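Glutamate receptor IIB (PDB 4WXJ) probably serves as a glutamate-gated ion channel subunit at the fly neuromuscular junction, this chain being its ligand-binding domain with glutamate bound. Local coordinates at residues 90-95 / 228-233; 96-101 / 224-229; 108-113 / 242-247; 114-119 / 200-205. All coordinates share one frame; numbering follows the deposited sequence.

In the fold
Strand 214-230 serves contacts 1 and 2; its sheet neighbour 108-123 serves contacts 3 and 4. Contact 2 (96-101 / 224-229) and contact 4 (114-119 / 200-205) both touch the bound glutamate, and their centres are about 12 Å apart. Thr98 OG1 lies 2.5 Å from Glu200 OE2, and Tyr226 OH 2.6 Å from Glu200 OE1, so the two share one polar site. Contact 1 (90-95 / 228-233) continues contact 2 along strand 214-230, with centres about 11 Å apart. Contact 3 (108-113 / 242-247) joins contact 2 where Phe113 N is 2.9 Å from Tyr226 O. In contact 1 the side chain of Ala229 is about 10 Å from the bound glutamate.

Contact 1: 90-95 / 228-233; sequences AQIGIC and IAVPLN
Gly93 and Ala229 form a single antiparallel hydrogen-bonded pair, the tight centre of this contact. Gly93 N donates to Ala229 O at 2.7 Å, and Ala229 N donates back to Gly93 O at 2.8 Å. Both donors lie in the plane of the carbonyl they meet, so the short strand 92-93 is held against the last part of strand 214-230. Ile228 sits between two isoleucines of 90-95. Its CG2, anti to the backbone N, meets Ile92 CG2 at 3.6 Å, where the two side chains cross obliquely. Its CG1, anti to the carbonyl carbon, lies 3.9 Å from Ile94 CD1. Those two chains run side by side and point the same way. The Ile94 side chain gets there with CG1 anti to its own backbone N (chi1 -176°). All of these residues are buried.

Beyond this one bridge the strands are no longer paired. The partly exposed side is formed by Gln91 and Pro231, which meet through Pro231 CD and Gln91 O at 3.2 Å. The Gln91 side chain leaves its backbone pointing away from 228-233, and its OE1 accepts from Thr12 N.

The contact ties strand 92-93, outermost in the parallel sheet of this periplasmic-binding-protein-like lobe, to the end of strand 214-230. Strand 10-15 pairs with the same strand 92-93. Helix 42-54 covers Ile94 and Ile228, and Leu85 of helix 80-86 packs on Ala229 and Pro231.

Contact 2: 96-101 / 224-229; sequences DLTITQ and KHYGIA. With GLU (glutamic acid), chain C.
The chain at 96-99 runs about 95° from the direction of 224-229 in strand 214-230 and is bridged to it at Thr98 and Tyr226, where Gly227 N donates to Leu97 O at 3.2 Å and Ile99 N to His225 O at 3.0 Å. Both donors lie nearly along the C=O axis. A water extends the link, donating to Ile99 O and accepting from His225 N.

Asp96 covers one face of the Tyr226 ring. Its CA stands over the ring centre, and its CB makes a CH-pi contact, 3.8 Å from the ring centroid. Thr98 OG1 sits at the ring edge, in plane, 3.3 Å from Tyr226 CE1. Leu97 CD2 is pressed to 3.4 Å from Ala229 CB, a tight pair.

This loop is part of the glutamate pocket of the ionotropic receptor ligand-binding domain. Asp96 O accepts from the ligand N at 2.6 Å. Thr98 OG1 accepts from the same N at 2.7 Å. Thr98 N donates to the ligand O at 2.9 Å, almost straight at 167°. Thr98 thus grips both the amino and the carboxylate group. Its OG1 lies beside its own backbone N (chi1 -55°) and is also bonded to Glu200 OE2. Arg103 adds a further bond to the ligand. The Tyr226 hydroxyl is bonded to Glu200 and Thr202. Asp96 OD2 is bonded to Tyr68 OH and Asn203 ND2.

Contact 3: 108-113 / 242-247; sequences DFTVPF and VGILRL
Ile244 is the bump of this contact, and the bent chain at 110-113 is the hollow. The chain turns corners at Val111 and Phe113, so its backbone wraps around the isoleucine. Ile244 CD1 reaches furthest in. It lies 3.4 Å from Thr110 OG1 and 3.7 Å from Val111 O. The CG2 branch, anti to the backbone N, fills the other end, 3.8 Å from both Pro112 O and Phe113 CB. Val111 is the answering bump. Its CG2 fits against the helix between Ile244 CB, at 4.1 Å, and Leu245 CG, at 4.0 Å. The Val111 side chain slides past that of Ile244 in the opposite direction and crosses that of Leu245 at about a right angle. Leu245 lies on the surface, beside Val111.

The polar atom facing the isoleucine methyl has its own partners. Thr110 OG1 donates to Val111 O at 2.9 Å from above the carbonyl plane, and it is also bonded to Ile228 N.

The contact packs helix 237-250 on strand 108-123 of the ligand-binding domain, with the Phe113 side chain about 9 Å from the ligand. Ser241 of that helix bonds Val111 N. Strand 214-230 pairs with 108-113, and helix 42-54 supplies Leu50 against Ile244 and Leu46 against Phe113.

Contact 4: 114-119 / 200-205; sequences MQLGIS and ETTNLQ. With GLU (glutamic acid), chain C.
The carboxylate of Glu200 is the flat group here, with Leu116 CD1 over one face and the bound glutamate's CG over the other. Leu116 CD1 stands 3.5 Å from Glu200 CD, and the ligand CG is 3.6 Å from Glu200 OE1. The ligand's amino N lies beyond the two oxygens, somewhat out of their plane. It donates to Glu200 OE1 at 2.9 Å, and weakly to OE2 at 3.1 Å. Both oxygens also have partners besides the ligand. Glu200 belongs to the glutamate pocket of the ionotropic receptor ligand-binding domain, a fold with two lobes.

It stands at the N-cap position of helix 201-208, at the end of strand 195-200. The helix start and the amino group would probably favour a charged carboxylate.

Next to Glu200 the strand and the helix start are joined by two hydrogen bonds. Ile118 and Glu200 form an antiparallel non-hydrogen-bonded pair. Beside it, Thr201 N donates to Gly117 O at 2.8 Å, from 42° out of the carbonyl plane. Gly117 N donates to Thr201 OG1 at 3.0 Å. That hydroxyl, in the crowded position between N and carbonyl carbon (chi1 51°), fastens the strand edge to the first turn of the helix.

Apolar atoms close both ends. Ser119 CB lies 4.0 Å from Leu204 CD1, while Ser119 OG turns to Gln216. At the other end Met114, bent at chi3, meets Thr202 tip to tip, with SD 3.6 Å from Thr202 CG2.

Contact 1: 90-95 / 228-233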
loop_
_atom_site.group_PDB
_atom_site.type_symbol
_atom_site.label_atom_id
_atom_site.label_comp_id
_atom_site.label_asym_id
_atom_site.label_seq_id
_atom_site.Cartn_x
_atom_site.Cartn_y
_atom_site.Cartn_z
ATOM N N ALA A 90 7.321 8.506 15.929
ATOM C CA ALA A 90 7.550 7.089 15.692
ATOM C C ALA A 90 8.928 6.896 15.076
ATOM O O ALA A 90 9.434 7.779 14.383
ATOM C CB ALA A 90 6.473 6.514 14.791
ATOM N N GLN A 91 9.530 5.741 15.341
ATOM C CA GLN A 91 10.866 5.431 14.845
ATOM C C GLN A 91 10.798 4.500 13.635
ATOM O O GLN A 91 11.743 4.415 12.849
ATOM C CB GLN A 91 11.711 4.793 15.952
ATOM C CG GLN A 91 12.013 5.721 17.123
ATOM C CD GLN A 91 10.790 6.023 17.973
ATOM O OE1 GLN A 91 10.063 5.115 18.379
ATOM N NE2 GLN A 91 10.555 7.303 18.240
ATOM N N ILE A 92 9.673 3.804 13.498
ATOM C CA ILE A 92 9.476 2.844 12.419
ATOM C C ILE A 92 8.063 2.973 11.852
ATOM O O ILE A 92 7.090 3.034 12.602
ATOM C CB ILE A 92 9.722 1.397 12.910
ATOM C CG1 ILE A 92 11.209 1.196 13.220
ATOM C CG2 ILE A 92 9.260 0.383 11.866
ATOM C CD1 ILE A 92 11.543 -0.132 13.874
ATOM N N GLY A 93 7.967 3.024 10.525
ATOM C CA GLY A 93 6.689 3.079 9.833
ATOM C C GLY A 93 6.562 1.917 8.867
ATOM O O GLY A 93 7.467 1.675 8.068
ATOM N N ILE A 94 5.449 1.190 8.936
ATOM C CA ILE A 94 5.286 -0.010 8.119
ATOM C C ILE A 94 3.834 -0.337 7.769
ATOM O O ILE A 94 2.919 -0.135 8.569
ATOM C CB ILE A 94 5.904 -1.243 8.820
ATOM C CG1 ILE A 94 5.806 -2.479 7.914
ATOM C CG2 ILE A 94 5.225 -1.492 10.166
ATOM C CD1 ILE A 94 6.593 -3.676 8.410
ATOM N N CYS A 95 3.669 -0.842 6.549
ATOM C CA CYS A 95 2.430 -1.414 6.021
ATOM C C CYS A 95 2.733 -1.704 4.557
ATOM O O CYS A 95 3.893 -1.922 4.206
ATOM C CB CYS A 95 1.230 -0.473 6.163
ATOM S SG CYS A 95 1.401 1.097 5.288
ATOM N N ILE A 228 10.241 -0.416 4.809
ATOM C CA ILE A 228 10.010 0.117 6.142
ATOM C C ILE A 228 10.547 1.539 6.196
ATOM O O ILE A 228 11.710 1.785 5.875
ATOM C CB ILE A 228 10.678 -0.744 7.230
ATOM C CG1 ILE A 228 10.005 -2.119 7.293
ATOM C CG2 ILE A 228 10.601 -0.039 8.589
ATOM C CD1 ILE A 228 10.603 -3.071 8.317
ATOM N N ALA A 229 9.694 2.472 6.601
ATOM C CA ALA A 229 10.078 3.874 6.687
ATOM C C ALA A 229 10.693 4.180 8.050
ATOM O O ALA A 229 10.184 3.738 9.082
ATOM C CB ALA A 229 8.876 4.769 6.435
ATOM N N VAL A 230 11.793 4.927 8.039
ATOM C CA VAL A 230 12.433 5.390 9.264
ATOM C C VAL A 230 12.868 6.843 9.089
ATOM O O VAL A 230 13.002 7.315 7.959
ATOM C CB VAL A 230 13.656 4.524 9.638
ATOM C CG1 VAL A 230 13.239 3.076 9.855
ATOM C CG2 VAL A 230 14.737 4.617 8.561
ATOM N N PRO A 231 13.089 7.560 10.203
ATOM C CA PRO A 231 13.545 8.950 10.095
ATOM C C PRO A 231 14.865 9.053 9.341
ATOM O O PRO A 231 15.672 8.126 9.405
ATOM C CB PRO A 231 13.709 9.386 11.555
ATOM C CG PRO A 231 12.850 8.455 12.334
ATOM C CD PRO A 231 12.908 7.151 11.607
ATOM N N LEU A 232 15.069 10.157 8.628
ATOM C CA LEU A 232 16.283 10.354 7.842
ATOM C C LEU A 232 17.539 10.163 8.685
ATOM O O LEU A 232 17.659 10.721 9.776
ATOM C CB LEU A 232 16.285 11.748 7.206
ATOM C CG LEU A 232 15.418 11.893 5.954
ATOM C CD1 LEU A 232 15.178 13.356 5.629
ATOM C CD2 LEU A 232 16.059 11.182 4.765
ATOM N N ASN A 233 18.458 9.352 8.169
ATOM C CA ASN A 233 19.740 9.099 8.816
ATOM C C ASN A 233 19.595 8.450 10.191
ATOM O O ASN A 233 20.386 8.714 11.097
ATOM C CB ASN A 233 20.531 10.403 8.933
ATOM C CG ASN A 233 20.679 11.111 7.601
ATOM O OD1 ASN A 233 20.999 10.487 6.588
ATOM N ND2 ASN A 233 20.435 12.416 7.591
#

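Contact 2: 96-101 / 224-229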
loop_
_atom_site.group_PDB
_atom_site.type_symbol
_atom_site.label_atom_id
_atom_site.label_comp_id
_atom_site.label_asym_id
_atom_site.label_seq_id
_atom_site.Cartn_x
_atom_site.Cartn_y
_atom_site.Cartn_z
ATOM N N ASP A 96 1.718 -1.700 3.698
ATOM C CA ASP A 96 1.975 -1.648 2.260
ATOM C C ASP A 96 2.421 -0.234 1.910
ATOM O O ASP A 96 1.714 0.507 1.230
ATOM C CB ASP A 96 0.740 -2.043 1.443
ATOM C CG ASP A 96 -0.518 -1.327 1.888
ATOM O OD1 ASP A 96 -0.659 -1.057 3.102
ATOM O OD2 ASP A 96 -1.366 -1.036 1.016
ATOM N N LEU A 97 3.603 0.130 2.399
ATOM C CA LEU A 97 4.115 1.485 2.265
ATOM C C LEU A 97 5.065 1.555 1.078
ATOM O O LEU A 97 6.207 1.103 1.149
ATOM C CB LEU A 97 4.818 1.918 3.556
ATOM C CG LEU A 97 5.183 3.398 3.698
ATOM C CD1 LEU A 97 3.942 4.283 3.697
ATOM C CD2 LEU A 97 5.985 3.610 4.975
ATOM N N THR A 98 4.573 2.116 -0.019
ATOM C CA THR A 98 5.323 2.160 -1.264
ATOM C C THR A 98 6.360 3.273 -1.251
ATOM O O THR A 98 6.084 4.391 -0.813
ATOM C CB THR A 98 4.388 2.362 -2.459
ATOM O OG1 THR A 98 3.381 1.344 -2.450
ATOM C CG2 THR A 98 5.163 2.303 -3.775
ATOM N N ILE A 99 7.553 2.959 -1.744
ATOM C CA ILE A 99 8.625 3.941 -1.834
ATOM C C ILE A 99 8.372 4.895 -2.998
ATOM O O ILE A 99 8.291 4.472 -4.152
ATOM C CB ILE A 99 9.997 3.260 -2.006
ATOM C CG1 ILE A 99 10.270 2.335 -0.816
ATOM C CG2 ILE A 99 11.108 4.307 -2.136
ATOM C CD1 ILE A 99 11.517 1.483 -0.952
ATOM N N THR A 100 8.242 6.180 -2.679
ATOM C CA THR A 100 8.058 7.218 -3.686
ATOM C C THR A 100 9.111 8.301 -3.513
ATOM O O THR A 100 9.708 8.442 -2.443
ATOM C CB THR A 100 6.660 7.865 -3.608
ATOM O OG1 THR A 100 6.554 8.643 -2.411
ATOM C CG2 THR A 100 5.567 6.800 -3.629
ATOM N N GLN A 101 9.326 9.066 -4.574
ATOM C CA GLN A 101 10.334 10.115 -4.586
ATOM C C GLN A 101 10.042 11.178 -3.530
ATOM O O GLN A 101 10.945 11.630 -2.825
ATOM C CB GLN A 101 10.411 10.747 -5.979
ATOM C CG GLN A 101 11.337 11.942 -6.072
ATOM C CD GLN A 101 10.589 13.253 -6.004
ATOM O OE1 GLN A 101 9.910 13.640 -6.953
ATOM N NE2 GLN A 101 10.702 13.943 -4.876
ATOM N N LYS A 224 7.265 -1.335 -8.432
ATOM C CA LYS A 224 7.132 -0.670 -7.140
ATOM C C LYS A 224 7.637 -1.563 -6.010
ATOM O O LYS A 224 7.738 -2.780 -6.167
ATOM C CB LYS A 224 5.674 -0.268 -6.901
ATOM C CG LYS A 224 5.066 0.566 -8.027
ATOM C CD LYS A 224 5.843 1.859 -8.289
ATOM C CE LYS A 224 5.384 2.540 -9.573
ATOM N NZ LYS A 224 6.354 3.578 -10.029
ATOM N N HIS A 225 7.956 -0.943 -4.876
ATOM C CA HIS A 225 8.534 -1.648 -3.737
ATOM C C HIS A 225 7.924 -1.185 -2.421
ATOM O O HIS A 225 7.667 0.006 -2.237
ATOM C CB HIS A 225 10.051 -1.436 -3.677
ATOM C CG HIS A 225 10.746 -1.561 -5.000
ATOM N ND1 HIS A 225 11.138 -2.769 -5.518
ATOM C CD2 HIS A 225 11.130 -0.615 -5.892
ATOM C CE1 HIS A 225 11.730 -2.571 -6.689
ATOM N NE2 HIS A 225 11.739 -1.279 -6.934
ATOM N N TYR A 226 7.706 -2.129 -1.507
ATOM C CA TYR A 226 7.359 -1.803 -0.127
ATOM C C TYR A 226 8.621 -1.768 0.720
ATOM O O TYR A 226 9.448 -2.678 0.648
ATOM C CB TYR A 226 6.387 -2.821 0.471
ATOM C CG TYR A 226 5.015 -2.866 -0.161
ATOM C CD1 TYR A 226 4.503 -1.783 -0.865
ATOM C CD2 TYR A 226 4.225 -4.000 -0.040
ATOM C CE1 TYR A 226 3.244 -1.837 -1.435
ATOM C CE2 TYR A 226 2.969 -4.060 -0.604
ATOM C CZ TYR A 226 2.484 -2.979 -1.301
ATOM O OH TYR A 226 1.229 -3.046 -1.859
ATOM N N GLY A 227 8.753 -0.724 1.532
ATOM C CA GLY A 227 9.885 -0.584 2.426
ATOM C C GLY A 227 9.446 -0.100 3.794
ATOM O O GLY A 227 8.401 0.536 3.933
ATOM N N ILE A 228 10.241 -0.416 4.809
ATOM C CA ILE A 228 10.010 0.117 6.142
ATOM C C ILE A 228 10.547 1.539 6.196
ATOM O O ILE A 228 11.710 1.785 5.875
ATOM C CB ILE A 228 10.678 -0.744 7.230
ATOM C CG1 ILE A 228 10.005 -2.119 7.293
ATOM C CG2 ILE A 228 10.601 -0.039 8.589
ATOM C CD1 ILE A 228 10.603 -3.071 8.317
ATOM N N ALA A 229 9.694 2.472 6.601
ATOM C CA ALA A 229 10.078 3.874 6.687
ATOM C C ALA A 229 10.693 4.180 8.050
ATOM O O ALA A 229 10.184 3.738 9.082
ATOM C CB ALA A 229 8.876 4.769 6.435
HETATM N N GLU C . 1.006 1.341 -1.143
HETATM C CA GLU C . 0.439 2.634 -1.615
HETATM C C GLU C . 1.105 3.801 -0.897
HETATM O O GLU C . 2.085 3.607 -0.174
HETATM C CB GLU C . -1.072 2.661 -1.393
HETATM C CG GLU C . -1.863 1.771 -2.339
HETATM C CD GLU C . -2.105 2.399 -3.706
HETATM O OE1 GLU C . -2.586 1.680 -4.607
HETATM O OE2 GLU C . -1.823 3.605 -3.886
HETATM O OXT GLU C . 0.693 4.956 -1.020
HETATM O O HOH W 1 8.491 1.836 -5.191
#

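Contact 3: 108-113 / 242-247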
loop_
_atom_site.group_PDB
_atom_site.type_symbol
_atom_site.label_atom_id
_atom_site.label_comp_id
_atom_site.label_asym_id
_atom_site.label_seq_id
_atom_site.Cartn_x
_atom_site.Cartn_y
_atom_site.Cartn_z
ATOM N N ASP A 108 13.640 8.285 5.469
ATOM C CA ASP A 108 14.483 7.241 4.899
ATOM C C ASP A 108 13.684 5.953 4.736
ATOM O O ASP A 108 12.588 5.820 5.279
ATOM C CB ASP A 108 15.708 6.996 5.782
ATOM C CG ASP A 108 16.990 6.862 4.983
ATOM O OD1 ASP A 108 16.975 6.187 3.931
ATOM O OD2 ASP A 108 18.013 7.438 5.404
ATOM N N PHE A 109 14.242 5.011 3.983
ATOM C CA PHE A 109 13.635 3.696 3.811
ATOM C C PHE A 109 14.677 2.600 3.965
ATOM O O PHE A 109 15.851 2.791 3.648
ATOM C CB PHE A 109 12.966 3.574 2.441
ATOM C CG PHE A 109 11.560 4.097 2.400
ATOM C CD1 PHE A 109 11.301 5.412 2.049
ATOM C CD2 PHE A 109 10.494 3.268 2.704
ATOM C CE1 PHE A 109 10.004 5.891 2.008
ATOM C CE2 PHE A 109 9.196 3.742 2.662
ATOM C CZ PHE A 109 8.952 5.055 2.315
ATOM N N THR A 110 14.237 1.450 4.456
ATOM C CA THR A 110 15.074 0.262 4.463
ATOM C C THR A 110 15.129 -0.289 3.049
ATOM O O THR A 110 14.473 0.236 2.146
ATOM C CB THR A 110 14.533 -0.823 5.412
ATOM O OG1 THR A 110 13.258 -1.280 4.940
ATOM C CG2 THR A 110 14.385 -0.280 6.824
ATOM N N VAL A 111 15.911 -1.342 2.852
ATOM C CA VAL A 111 15.802 -2.124 1.632
ATOM C C VAL A 111 14.367 -2.631 1.551
ATOM O O VAL A 111 13.735 -2.849 2.584
ATOM C CB VAL A 111 16.777 -3.314 1.599
ATOM C CG1 VAL A 111 18.210 -2.828 1.521
ATOM C CG2 VAL A 111 16.576 -4.208 2.818
ATOM N N PRO A 112 13.842 -2.817 0.333
ATOM C CA PRO A 112 12.451 -3.279 0.271
ATOM C C PRO A 112 12.260 -4.693 0.807
ATOM O O PRO A 112 13.181 -5.505 0.715
ATOM C CB PRO A 112 12.130 -3.231 -1.226
ATOM C CG PRO A 112 13.149 -2.322 -1.824
ATOM C CD PRO A 112 14.384 -2.512 -1.002
ATOM N N PHE A 113 11.081 -4.976 1.357
ATOM C CA PHE A 113 10.740 -6.330 1.791
ATOM C C PHE A 113 9.729 -6.977 0.848
ATOM O O PHE A 113 9.372 -8.142 1.017
ATOM C CB PHE A 113 10.198 -6.324 3.228
ATOM C CG PHE A 113 8.952 -5.501 3.419
ATOM C CD1 PHE A 113 7.700 -6.037 3.161
ATOM C CD2 PHE A 113 9.033 -4.199 3.888
ATOM C CE1 PHE A 113 6.555 -5.283 3.349
ATOM C CE2 PHE A 113 7.893 -3.442 4.078
ATOM C CZ PHE A 113 6.652 -3.984 3.808
ATOM N N VAL A 242 19.559 -5.282 7.054
ATOM C CA VAL A 242 20.281 -6.550 7.095
ATOM C C VAL A 242 19.349 -7.657 7.581
ATOM O O VAL A 242 19.424 -8.794 7.116
ATOM C CB VAL A 242 21.526 -6.465 8.007
ATOM C CG1 VAL A 242 22.151 -7.842 8.210
ATOM C CG2 VAL A 242 22.553 -5.512 7.412
ATOM N N GLY A 243 18.468 -7.311 8.513
ATOM C CA GLY A 243 17.479 -8.245 9.022
ATOM C C GLY A 243 16.489 -8.688 7.961
ATOM O O GLY A 243 16.190 -9.877 7.838
ATOM N N ILE A 244 15.975 -7.729 7.196
ATOM C CA ILE A 244 15.045 -8.022 6.110
ATOM C C ILE A 244 15.679 -8.959 5.083
ATOM O O ILE A 244 15.043 -9.900 4.609
ATOM C CB ILE A 244 14.584 -6.724 5.410
ATOM C CG1 ILE A 244 13.677 -5.919 6.343
ATOM C CG2 ILE A 244 13.839 -7.033 4.115
ATOM C CD1 ILE A 244 13.435 -4.488 5.889
ATOM N N LEU A 245 16.933 -8.692 4.740
ATOM C CA LEU A 245 17.656 -9.511 3.775
ATOM C C LEU A 245 17.935 -10.918 4.309
ATOM O O LEU A 245 17.950 -11.881 3.545
ATOM C CB LEU A 245 18.963 -8.822 3.381
ATOM C CG LEU A 245 18.770 -7.554 2.548
ATOM C CD1 LEU A 245 20.036 -6.713 2.529
ATOM C CD2 LEU A 245 18.344 -7.904 1.130
ATOM N N ARG A 246 18.153 -11.040 5.616
ATOM C CA ARG A 246 18.333 -12.355 6.229
ATOM C C ARG A 246 17.072 -13.193 6.056
ATOM O O ARG A 246 17.125 -14.326 5.576
ATOM C CB ARG A 246 18.672 -12.227 7.716
ATOM C CG ARG A 246 18.869 -13.563 8.429
ATOM C CD ARG A 246 20.186 -14.209 8.037
ATOM N NE ARG A 246 21.220 -13.957 9.037
ATOM C CZ ARG A 246 22.527 -14.042 8.809
ATOM N NH1 ARG A 246 22.981 -14.363 7.605
ATOM N NH2 ARG A 246 23.383 -13.794 9.790
ATOM N N LEU A 247 15.938 -12.625 6.458
ATOM C CA LEU A 247 14.653 -13.304 6.354
ATOM C C LEU A 247 14.335 -13.655 4.904
ATOM O O LEU A 247 13.760 -14.706 4.621
ATOM C CB LEU A 247 13.542 -12.430 6.940
ATOM C CG LEU A 247 13.699 -12.053 8.417
ATOM C CD1 LEU A 247 12.637 -11.044 8.833
ATOM C CD2 LEU A 247 13.638 -13.287 9.304
#

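Contact 4: 114-119 / 200-205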
loop_
_atom_site.group_PDB
_atom_site.type_symbol
_atom_site.label_atom_id
_atom_site.label_comp_id
_atom_site.label_asym_id
_atom_site.label_seq_id
_atom_site.Cartn_x
_atom_site.Cartn_y
_atom_site.Cartn_z
ATOM N N MET A 114 9.280 -6.224 -0.151
ATOM C CA MET A 114 8.338 -6.750 -1.133
ATOM C C MET A 114 8.385 -5.939 -2.423
ATOM O O MET A 114 8.436 -4.708 -2.394
ATOM C CB MET A 114 6.918 -6.753 -0.562
ATOM C CG MET A 114 5.930 -7.604 -1.349
ATOM S SD MET A 114 4.299 -7.713 -0.577
ATOM C CE MET A 114 4.682 -8.563 0.951
ATOM N N GLN A 115 8.382 -6.643 -3.550
ATOM C CA GLN A 115 8.311 -6.009 -4.860
ATOM C C GLN A 115 6.936 -6.290 -5.450
ATOM O O GLN A 115 6.333 -7.328 -5.173
ATOM C CB GLN A 115 9.424 -6.514 -5.788
ATOM C CG GLN A 115 9.428 -8.013 -6.017
ATOM C CD GLN A 115 10.542 -8.460 -6.951
ATOM O OE1 GLN A 115 11.669 -7.976 -6.865
ATOM N NE2 GLN A 115 10.228 -9.386 -7.848
ATOM N N LEU A 116 6.442 -5.357 -6.254
ATOM C CA LEU A 116 5.078 -5.423 -6.754
ATOM C C LEU A 116 4.917 -4.585 -8.017
ATOM O O LEU A 116 5.876 -3.989 -8.513
ATOM C CB LEU A 116 4.099 -4.939 -5.679
ATOM C CG LEU A 116 4.444 -3.577 -5.076
ATOM C CD1 LEU A 116 3.198 -2.728 -4.878
ATOM C CD2 LEU A 116 5.182 -3.753 -3.755
ATOM N N GLY A 117 3.691 -4.544 -8.526
ATOM C CA GLY A 117 3.351 -3.701 -9.651
ATOM C C GLY A 117 1.968 -3.110 -9.469
ATOM O O GLY A 117 1.389 -3.182 -8.384
ATOM N N ILE A 118 1.449 -2.529 -10.544
ATOM C CA ILE A 118 0.119 -1.937 -10.560
ATOM C C ILE A 118 -0.733 -2.658 -11.598
ATOM O O ILE A 118 -0.225 -3.100 -12.629
ATOM C CB ILE A 118 0.178 -0.429 -10.884
ATOM C CG1 ILE A 118 0.969 0.319 -9.807
ATOM C CG2 ILE A 118 -1.227 0.160 -11.009
ATOM C CD1 ILE A 118 1.333 1.742 -10.193
ATOM N N SER A 119 -2.026 -2.784 -11.324
ATOM C CA SER A 119 -2.940 -3.366 -12.295
ATOM C C SER A 119 -4.357 -2.855 -12.064
ATOM O O SER A 119 -4.578 -1.949 -11.256
ATOM C CB SER A 119 -2.898 -4.894 -12.224
ATOM O OG SER A 119 -3.461 -5.469 -13.393
ATOM N N GLU A 200 -2.358 -1.694 -6.498
ATOM C CA GLU A 200 -1.143 -2.487 -6.490
ATOM C C GLU A 200 -1.475 -3.976 -6.536
ATOM O O GLU A 200 -2.464 -4.420 -5.951
ATOM C CB GLU A 200 -0.311 -2.137 -5.259
ATOM C CG GLU A 200 0.247 -0.719 -5.332
ATOM C CD GLU A 200 0.860 -0.241 -4.029
ATOM O OE1 GLU A 200 0.555 -0.825 -2.971
ATOM O OE2 GLU A 200 1.647 0.729 -4.069
ATOM N N THR A 201 -0.645 -4.733 -7.249
ATOM C CA THR A 201 -0.928 -6.135 -7.549
ATOM C C THR A 201 -1.042 -6.996 -6.295
ATOM O O THR A 201 -1.803 -7.965 -6.265
ATOM C CB THR A 201 0.157 -6.724 -8.463
ATOM O OG1 THR A 201 1.450 -6.461 -7.905
ATOM C CG2 THR A 201 0.071 -6.102 -9.846
ATOM N N THR A 202 -0.286 -6.638 -5.264
ATOM C CA THR A 202 -0.362 -7.326 -3.982
ATOM C C THR A 202 -1.772 -7.256 -3.415
ATOM O O THR A 202 -2.402 -8.279 -3.136
ATOM C CB THR A 202 0.616 -6.716 -2.965
ATOM O OG1 THR A 202 0.481 -5.288 -2.969
ATOM C CG2 THR A 202 2.040 -7.085 -3.321
ATOM N N ASN A 203 -2.264 -6.033 -3.253
ATOM C CA ASN A 203 -3.587 -5.806 -2.693
ATOM C C ASN A 203 -4.678 -6.338 -3.609
ATOM O O ASN A 203 -5.705 -6.827 -3.143
ATOM C CB ASN A 203 -3.800 -4.314 -2.433
ATOM C CG ASN A 203 -2.785 -3.744 -1.465
ATOM O OD1 ASN A 203 -2.361 -4.420 -0.528
ATOM N ND2 ASN A 203 -2.383 -2.497 -1.689
ATOM N N LEU A 204 -4.449 -6.237 -4.915
ATOM C CA LEU A 204 -5.402 -6.736 -5.896
ATOM C C LEU A 204 -5.569 -8.242 -5.751
ATOM O O LEU A 204 -6.689 -8.752 -5.765
ATOM C CB LEU A 204 -4.948 -6.389 -7.316
ATOM C CG LEU A 204 -6.002 -6.581 -8.413
ATOM C CD1 LEU A 204 -5.778 -5.586 -9.538
ATOM C CD2 LEU A 204 -5.987 -7.998 -8.963
ATOM N N GLN A 205 -4.448 -8.946 -5.615
ATOM C CA GLN A 205 -4.469 -10.395 -5.444
ATOM C C GLN A 205 -5.256 -10.772 -4.198
ATOM O O GLN A 205 -6.067 -11.697 -4.223
ATOM C CB GLN A 205 -3.046 -10.950 -5.344
ATOM C CG GLN A 205 -2.985 -12.472 -5.211
ATOM C CD GLN A 205 -1.602 -12.979 -4.844
ATOM O OE1 GLN A 205 -0.707 -12.204 -4.507
ATOM N NE2 GLN A 205 -1.424 -14.294 -4.906
HETATM N N GLU C . 1.006 1.341 -1.143
HETATM C CA GLU C . 0.439 2.634 -1.615
HETATM C C GLU C . 1.105 3.801 -0.897
HETATM O O GLU C . 2.085 3.607 -0.174
HETATM C CB GLU C . -1.072 2.661 -1.393
HETATM C CG GLU C . -1.863 1.771 -2.339
HETATM C CD GLU C . -2.105 2.399 -3.706
HETATM O OE1 GLU C . -2.586 1.680 -4.607
HETATM O OE2 GLU C . -1.823 3.605 -3.886
HETATM O OXT GLU C . 0.693 4.956 -1.020
#